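PDB 4HNZ: ATP-dependent protease subunit HslV, which degrades proteins that HslU has unfolded and fed to it, acting as the threonine-type protease of the proteasome-like mitochondrial HslVU complex. Local coordinates for residues Thr11-Gly16 and Lys147-Ala152; Glu102-Asp107 and Val112-Ala117. All coordinates share one frame; numbering follows the deposited sequence.

Contact 1 of 2, residues Thr11-Gly16 and Lys147-Ala152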
ATOM      1  N   THR A  11     -50.213   2.164  -7.059  1.00 32.86           N
ATOM      2  CA  THR A  11     -49.638   1.898  -5.766  1.00 29.63           C
ATOM      3  C   THR A  11     -48.142   1.970  -5.879  1.00 27.85           C
ATOM      4  O   THR A  11     -47.556   1.489  -6.832  1.00 27.44           O
ATOM      5  CB  THR A  11     -50.049   0.523  -5.246  1.00 29.10           C
ATOM      6  OG1 THR A  11     -51.475   0.447  -5.173  1.00 31.03           O
ATOM      7  CG2 THR A  11     -49.497   0.296  -3.865  1.00 27.60           C
ATOM      8  N   VAL A  12     -47.517   2.607  -4.897  1.00 27.11           N
ATOM      9  CA  VAL A  12     -46.075   2.496  -4.730  1.00 26.42           C
ATOM     10  C   VAL A  12     -45.797   2.005  -3.301  1.00 24.89           C
ATOM     11  O   VAL A  12     -46.423   2.469  -2.337  1.00 24.70           O
ATOM     12  CB  VAL A  12     -45.329   3.824  -5.059  1.00 26.62           C
ATOM     13  CG1 VAL A  12     -45.720   4.951  -4.109  1.00 27.62           C
ATOM     14  CG2 VAL A  12     -43.845   3.621  -5.028  1.00 25.51           C
ATOM     15  N   VAL A  13     -44.875   1.073  -3.172  1.00 22.99           N
ATOM     16  CA  VAL A  13     -44.498   0.614  -1.857  1.00 22.34           C
ATOM     17  C   VAL A  13     -43.011   0.850  -1.672  1.00 20.80           C
ATOM     18  O   VAL A  13     -42.254   0.958  -2.634  1.00 20.17           O
ATOM     19  CB  VAL A  13     -44.850  -0.875  -1.625  1.00 23.34           C
ATOM     20  CG1 VAL A  13     -46.340  -1.140  -1.871  1.00 24.43           C
ATOM     21  CG2 VAL A  13     -44.015  -1.767  -2.527  1.00 23.24           C
ATOM     22  N   LEU A  14     -42.624   0.985  -0.410  1.00 20.94           N
ATOM     23  CA  LEU A  14     -41.261   1.191   0.010  1.00 19.78           C
ATOM     24  C   LEU A  14     -41.027   0.279   1.172  1.00 19.00           C
ATOM     25  O   LEU A  14     -41.762   0.290   2.140  1.00 18.85           O
ATOM     26  CB  LEU A  14     -41.040   2.655   0.412  1.00 20.58           C
ATOM     27  CG  LEU A  14     -39.611   3.010   0.813  1.00 20.85           C
ATOM     28  CD1 LEU A  14     -38.681   2.949  -0.379  1.00 20.27           C
ATOM     29  CD2 LEU A  14     -39.521   4.424   1.428  1.00 21.48           C
ATOM     30  N   LEU A  15     -39.989  -0.537   1.043  1.00 17.74           N
ATOM     31  CA  LEU A  15     -39.698  -1.518   2.025  1.00 17.22           C
ATOM     32  C   LEU A  15     -38.234  -1.389   2.413  1.00 16.07           C
ATOM     33  O   LEU A  15     -37.396  -1.119   1.551  1.00 15.77           O
ATOM     34  CB  LEU A  15     -39.897  -2.927   1.480  1.00 17.54           C
ATOM     35  CG  LEU A  15     -41.312  -3.473   1.557  1.00 19.16           C
ATOM     36  CD1 LEU A  15     -42.164  -2.715   0.550  1.00 19.88           C
ATOM     37  CD2 LEU A  15     -41.355  -4.975   1.255  1.00 19.28           C
ATOM     38  N   GLY A  16     -37.937  -1.658   3.674  1.00 15.35           N
ATOM     39  CA  GLY A  16     -36.564  -1.705   4.165  1.00 15.12           C
ATOM     40  C   GLY A  16     -36.362  -2.770   5.210  1.00 14.82           C
ATOM     41  O   GLY A  16     -37.258  -3.066   5.985  1.00 15.03           O
ATOM     42  N   LYS A 147     -46.872  -7.346  -3.334  1.00 27.51           N
ATOM     43  CA  LYS A 147     -46.537  -8.758  -3.420  1.00 27.94           C
ATOM     44  C   LYS A 147     -45.144  -8.893  -4.085  1.00 24.43           C
ATOM     45  O   LYS A 147     -44.316  -9.655  -3.634  1.00 21.05           O
ATOM     46  CB  LYS A 147     -47.624  -9.519  -4.159  1.00 32.70           C
ATOM     47  CG  LYS A 147     -47.525 -11.005  -3.979  1.00 38.62           C
ATOM     48  CD  LYS A 147     -48.616 -11.784  -4.718  1.00 47.10           C
ATOM     49  CE  LYS A 147     -48.351 -13.299  -4.572  1.00 50.74           C
ATOM     50  NZ  LYS A 147     -49.267 -14.171  -5.377  1.00 55.53           N
ATOM     51  N   ILE A 148     -44.894  -8.090  -5.110  1.00 22.32           N
ATOM     52  CA  ILE A 148     -43.608  -8.078  -5.764  1.00 20.06           C
ATOM     53  C   ILE A 148     -42.515  -7.706  -4.779  1.00 18.89           C
ATOM     54  O   ILE A 148     -41.496  -8.407  -4.672  1.00 17.36           O
ATOM     55  CB  ILE A 148     -43.592  -7.099  -6.922  1.00 19.73           C
ATOM     56  CG1 ILE A 148     -44.476  -7.593  -8.034  1.00 20.51           C
ATOM     57  CG2 ILE A 148     -42.204  -6.938  -7.483  1.00 18.85           C
ATOM     58  CD1 ILE A 148     -44.809  -6.527  -9.043  1.00 20.92           C
ATOM     59  N   ALA A 149     -42.733  -6.622  -4.041  1.00 19.12           N
ATOM     60  CA  ALA A 149     -41.752  -6.128  -3.098  1.00 18.74           C
ATOM     61  C   ALA A 149     -41.414  -7.135  -2.006  1.00 19.01           C
ATOM     62  O   ALA A 149     -40.240  -7.321  -1.700  1.00 19.55           O
ATOM     63  CB  ALA A 149     -42.197  -4.808  -2.477  1.00 18.67           C
ATOM     64  N   ARG A 150     -42.404  -7.802  -1.452  1.00 20.52           N
ATOM     65  CA  ARG A 150     -42.158  -8.787  -0.376  1.00 22.58           C
ATOM     66  C   ARG A 150     -41.364  -9.960  -0.843  1.00 22.09           C
ATOM     67  O   ARG A 150     -40.470 -10.429  -0.175  1.00 21.00           O
ATOM     68  CB  ARG A 150     -43.467  -9.307   0.210  1.00 25.64           C
ATOM     69  CG  ARG A 150     -44.132  -8.288   1.120  1.00 29.09           C
ATOM     70  CD  ARG A 150     -45.454  -8.785   1.734  1.00 32.22           C
ATOM     71  NE  ARG A 150     -46.020  -7.758   2.613  1.00 36.98           N
ATOM     72  CZ  ARG A 150     -45.502  -7.380   3.796  1.00 39.36           C
ATOM     73  NH1 ARG A 150     -46.099  -6.437   4.503  1.00 40.32           N
ATOM     74  NH2 ARG A 150     -44.413  -7.956   4.294  1.00 39.48           N
ATOM     75  N   LYS A 151     -41.700 -10.442  -2.019  1.00 22.86           N
ATOM     76  CA  LYS A 151     -40.994 -11.557  -2.590  1.00 23.47           C
ATOM     77  C   LYS A 151     -39.532 -11.150  -2.882  1.00 21.30           C
ATOM     78  O   LYS A 151     -38.606 -11.916  -2.647  1.00 19.66           O
ATOM     79  CB  LYS A 151     -41.721 -11.974  -3.867  1.00 26.79           C
ATOM     80  CG  LYS A 151     -42.176 -13.420  -3.931  1.00 30.98           C
ATOM     81  CD  LYS A 151     -41.107 -14.292  -4.568  1.00 32.30           C
ATOM     82  CE  LYS A 151     -41.632 -15.683  -4.913  1.00 34.32           C
ATOM     83  NZ  LYS A 151     -42.359 -15.677  -6.242  1.00 36.78           N
ATOM     84  N   ALA A 152     -39.355  -9.963  -3.460  1.00 20.06           N
ATOM     85  CA  ALA A 152     -38.056  -9.498  -3.828  1.00 18.87           C
ATOM     86  C   ALA A 152     -37.189  -9.276  -2.602  1.00 17.60           C
ATOM     87  O   ALA A 152     -36.029  -9.630  -2.614  1.00 16.58           O
ATOM     88  CB  ALA A 152     -38.152  -8.262  -4.656  1.00 19.10           C
TER
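L15 overlaps the methyl of A149 with both branches of its fork: CD1 lies 3.7 Å and CD2 3.8 Å from A149 CB. The residue leaves the strand on the helix side, and a chi1 of -85° swings its fork over the alanine methyl. L15 CD2 also reaches past the methyl to the helix backbone, 3.9 Å from A149 C. Two residues earlier on the same strand face, V13 presents one branch alone, its CG2 sitting 3.5 Å from A149 CB; with CG1 at a chi1 of -56°, CG2 is the branch set toward the alanine. A149 CB is thus the shared target of two strand side chains, and the axes of the two short segments come within 9.0 Å, a spacing consistent with an alanine at the meeting point. The two run nearly parallel, their N-to-C directions differing by 20°. This is one layer boundary of the alpha-beta-beta-alpha sandwich of the Ntn-hydrolase fold: strand 11-22 belongs to the sheet that also holds 3-8 and 167-172, and helix 145-159 covers it. Alternation along the strand fits this, with L14 turned from the helix while V13 and L15 face it. The contact rests on carbon packing and is small, 139 Å² summed over both sides. At its more open border, R150 brings CG to 4.3 Å from L15 CD2, while its guanidinium is engaged elsewhere, NE forming a salt bridge with E146. M153, farther along the helix, and V169 of strand 167-172 extend the apolar surroundings of L15.

Contact 2 of 2, residues Glu102-Asp107 and Val112-Ala117; sequences ETLEID and VITPEA
E105 and I113 form the tight part of this contact, a hydrogen-bonded antiparallel pair whose CA atoms are 5.0 Å apart. E105 N donates to I113 O at 2.8 Å, and I113 N returns a bond to E105 O of the same length. Both are nearly straight, 163° at the hydrogen, and both donors lie in the carbonyl plane of their acceptors. The carbonyls also receive CA-H contacts: V112 CA is 3.2 Å from E105 O, and L104 CA approaches I113 O. On one face of the ladder the E105 and I113 side chains run alongside each other. With CG anti to the backbone N (chi1 157°) and the chain extended beyond it, the E105 carboxylate lies against isoleucine carbon, OE1 at 3.7 Å from I113 CG2 and OE2 near I113 CD1. The segments are the two arms of a beta hairpin, strand 112-113 being one of the two outer strands of its five-stranded sheet within the chain. On the other face L104 CD2 meets V112 CG1 at 3.5 Å, the two side chains crossing at a slant, and touches T114 CG2 more loosely at 3.9 Å; helix 71-84 covers V112 through A79. Ladder bonds end beyond I113. There T103 O faces P115 CD at 3.3 Å, a proline offering no N-H, and the partly exposed T114 and P115 lead away. Past the ladder, this end is fastened by a neighbouring subunit: its K29 NZ donates to T114 O, and the E116 carboxylate hydrogen-bonds that subunit's S30 N through OE2 and S31 OG through OE1.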
ATOM      1  N   GLU A 102     -43.666  10.259  -7.777  1.00 37.78           N
ATOM      2  CA  GLU A 102     -42.249  10.223  -8.107  1.00 34.36           C
ATOM      3  C   GLU A 102     -41.475   9.382  -7.111  1.00 29.15           C
ATOM      4  O   GLU A 102     -41.744   9.387  -5.915  1.00 30.36           O
ATOM      5  CB  GLU A 102     -41.635  11.655  -8.119  1.00 38.88           C
ATOM      6  CG  GLU A 102     -42.273  12.689  -9.064  1.00 47.89           C
ATOM      7  CD  GLU A 102     -41.952  14.160  -8.697  1.00 53.81           C
ATOM      8  OE1 GLU A 102     -42.678  14.784  -7.874  1.00 60.07           O
ATOM      9  OE2 GLU A 102     -40.982  14.735  -9.257  1.00 60.78           O
ATOM     10  N   THR A 103     -40.461   8.689  -7.617  1.00 25.08           N
ATOM     11  CA  THR A 103     -39.443   8.069  -6.799  1.00 22.94           C
ATOM     12  C   THR A 103     -38.049   8.487  -7.270  1.00 21.26           C
ATOM     13  O   THR A 103     -37.715   8.377  -8.456  1.00 19.65           O
ATOM     14  CB  THR A 103     -39.525   6.514  -6.887  1.00 23.00           C
ATOM     15  OG1 THR A 103     -40.861   6.069  -6.598  1.00 25.18           O
ATOM     16  CG2 THR A 103     -38.605   5.892  -5.921  1.00 22.05           C
ATOM     17  N   LEU A 104     -37.207   8.860  -6.322  1.00 20.88           N
ATOM     18  CA  LEU A 104     -35.818   9.175  -6.593  1.00 20.87           C
ATOM     19  C   LEU A 104     -34.883   8.482  -5.638  1.00 19.45           C
ATOM     20  O   LEU A 104     -35.106   8.422  -4.448  1.00 20.93           O
ATOM     21  CB  LEU A 104     -35.539  10.673  -6.431  1.00 21.97           C
ATOM     22  CG  LEU A 104     -36.338  11.447  -7.423  1.00 23.44           C
ATOM     23  CD1 LEU A 104     -37.379  12.242  -6.687  1.00 25.54           C
ATOM     24  CD2 LEU A 104     -35.442  12.361  -8.250  1.00 24.59           C
ATOM     25  N   GLU A 105     -33.752   8.122  -6.185  1.00 18.96           N
ATOM     26  CA  GLU A 105     -32.677   7.626  -5.434  1.00 19.35           C
ATOM     27  C   GLU A 105     -31.544   8.666  -5.501  1.00 18.19           C
ATOM     28  O   GLU A 105     -31.195   9.189  -6.565  1.00 16.26           O
ATOM     29  CB  GLU A 105     -32.251   6.274  -6.030  1.00 19.68           C
ATOM     30  CG  GLU A 105     -30.830   5.850  -5.727  1.00 21.21           C
ATOM     31  CD  GLU A 105     -30.406   4.579  -6.506  1.00 23.69           C
ATOM     32  OE1 GLU A 105     -31.290   3.947  -7.171  1.00 21.43           O
ATOM     33  OE2 GLU A 105     -29.180   4.226  -6.416  1.00 22.61           O
ATOM     34  N   ILE A 106     -30.962   8.928  -4.338  1.00 19.00           N
ATOM     35  CA  ILE A 106     -29.850   9.847  -4.209  1.00 19.35           C
ATOM     36  C   ILE A 106     -28.715   9.193  -3.436  1.00 18.62           C
ATOM     37  O   ILE A 106     -28.927   8.689  -2.374  1.00 17.00           O
ATOM     38  CB  ILE A 106     -30.277  11.089  -3.443  1.00 19.66           C
ATOM     39  CG1 ILE A 106     -31.555  11.610  -4.010  1.00 21.24           C
ATOM     40  CG2 ILE A 106     -29.192  12.137  -3.550  1.00 19.99           C
ATOM     41  CD1 ILE A 106     -32.313  12.507  -3.041  1.00 23.10           C
ATOM     42  N   ASP A 107     -27.494   9.241  -3.975  1.00 19.48           N
ATOM     43  CA  ASP A 107     -26.308   8.717  -3.259  1.00 18.54           C
ATOM     44  C   ASP A 107     -25.229   9.733  -3.033  1.00 18.48           C
ATOM     45  O   ASP A 107     -25.284  10.867  -3.558  1.00 19.13           O
ATOM     46  CB  ASP A 107     -25.802   7.430  -3.938  1.00 18.56           C
ATOM     47  CG  ASP A 107     -25.194   7.648  -5.287  1.00 19.46           C
ATOM     48  OD1 ASP A 107     -24.676   8.750  -5.602  1.00 19.96           O
ATOM     49  OD2 ASP A 107     -25.311   6.698  -6.074  1.00 19.97           O
ATOM     50  N   VAL A 112     -28.590  11.039  -9.017  1.00 17.84           N
ATOM     51  CA  VAL A 112     -29.989  11.147  -8.750  1.00 17.65           C
ATOM     52  C   VAL A 112     -30.625  10.267  -9.795  1.00 17.93           C
ATOM     53  O   VAL A 112     -30.607  10.569 -10.921  1.00 18.31           O
ATOM     54  CB  VAL A 112     -30.457  12.579  -8.870  1.00 18.42           C
ATOM     55  CG1 VAL A 112     -31.949  12.700  -8.618  1.00 19.64           C
ATOM     56  CG2 VAL A 112     -29.706  13.472  -7.885  1.00 18.03           C
ATOM     57  N   ILE A 113     -31.208   9.165  -9.374  1.00 18.24           N
ATOM     58  CA  ILE A 113     -31.659   8.154 -10.271  1.00 18.56           C
ATOM     59  C   ILE A 113     -33.144   8.002 -10.081  1.00 19.05           C
ATOM     60  O   ILE A 113     -33.617   7.833  -8.965  1.00 19.30           O
ATOM     61  CB  ILE A 113     -30.950   6.844  -9.932  1.00 18.96           C
ATOM     62  CG1 ILE A 113     -29.511   6.929 -10.471  1.00 19.12           C
ATOM     63  CG2 ILE A 113     -31.683   5.627 -10.485  1.00 19.40           C
ATOM     64  CD1 ILE A 113     -28.522   6.181  -9.605  1.00 18.84           C
ATOM     65  N   THR A 114     -33.876   8.118 -11.185  1.00 19.58           N
ATOM     66  CA  THR A 114     -35.279   7.801 -11.249  1.00 19.51           C
ATOM     67  C   THR A 114     -35.416   6.437 -11.919  1.00 19.84           C
ATOM     68  O   THR A 114     -34.527   6.013 -12.676  1.00 19.28           O
ATOM     69  CB  THR A 114     -36.028   8.826 -12.114  1.00 19.92           C
ATOM     70  OG1 THR A 114     -35.414   8.849 -13.391  1.00 18.84           O
ATOM     71  CG2 THR A 114     -35.927  10.251 -11.471  1.00 19.90           C
ATOM     72  N   PRO A 115     -36.523   5.741 -11.646  1.00 20.49           N
ATOM     73  CA  PRO A 115     -36.671   4.374 -12.201  1.00 21.92           C
ATOM     74  C   PRO A 115     -36.881   4.371 -13.689  1.00 22.82           C
ATOM     75  O   PRO A 115     -37.193   5.388 -14.285  1.00 24.28           O
ATOM     76  CB  PRO A 115     -37.946   3.862 -11.508  1.00 22.10           C
ATOM     77  CG  PRO A 115     -38.686   5.083 -11.120  1.00 22.06           C
ATOM     78  CD  PRO A 115     -37.671   6.142 -10.833  1.00 20.63           C
ATOM     79  N   GLU A 116     -36.717   3.221 -14.292  1.00 23.27           N
ATOM     80  CA  GLU A 116     -37.208   3.008 -15.654  1.00 24.05           C
ATOM     81  C   GLU A 116     -38.756   2.897 -15.648  1.00 23.03           C
ATOM     82  O   GLU A 116     -39.392   3.038 -14.624  1.00 22.20           O
ATOM     83  CB  GLU A 116     -36.600   1.710 -16.256  1.00 25.03           C
ATOM     84  CG  GLU A 116     -35.091   1.506 -16.086  1.00 26.19           C
ATOM     85  CD  GLU A 116     -34.236   2.590 -16.731  1.00 28.41           C
ATOM     86  OE1 GLU A 116     -34.709   3.335 -17.634  1.00 30.82           O
ATOM     87  OE2 GLU A 116     -33.065   2.713 -16.322  1.00 30.75           O
ATOM     88  N   ALA A 117     -39.334   2.545 -16.774  1.00 22.67           N
ATOM     89  CA  ALA A 117     -40.755   2.374 -16.840  1.00 23.61           C
ATOM     90  C   ALA A 117     -41.265   1.291 -15.862  1.00 23.76           C
ATOM     91  O   ALA A 117     -42.408   1.332 -15.451  1.00 24.24           O
ATOM     92  CB  ALA A 117     -41.175   2.050 -18.272  1.00 24.02           C
TER

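How the contacts relate
From the N terminus, the chain first lays down 11-16 in the sheet that also contains strand 3-8, and contact 1 waits until helix 145-159 returns to it, closing a loop of 130 intervening residues. Contact 2 falls entirely within that span and is local, with four residues between 102-107 and 112-117. The contacts therefore nest and do not cross. Contact 1 ties one sheet to its covering helix, whereas contact 2 forms one edge of the other sheet within this chain. Their centres lie 16 Å apart, yet they meet where V12 CG2 is 4.2 Å from T103 OG1, a packing contact between the two sheets; R7 of strand 3-8 also hydrogen-bonds T103 OG1.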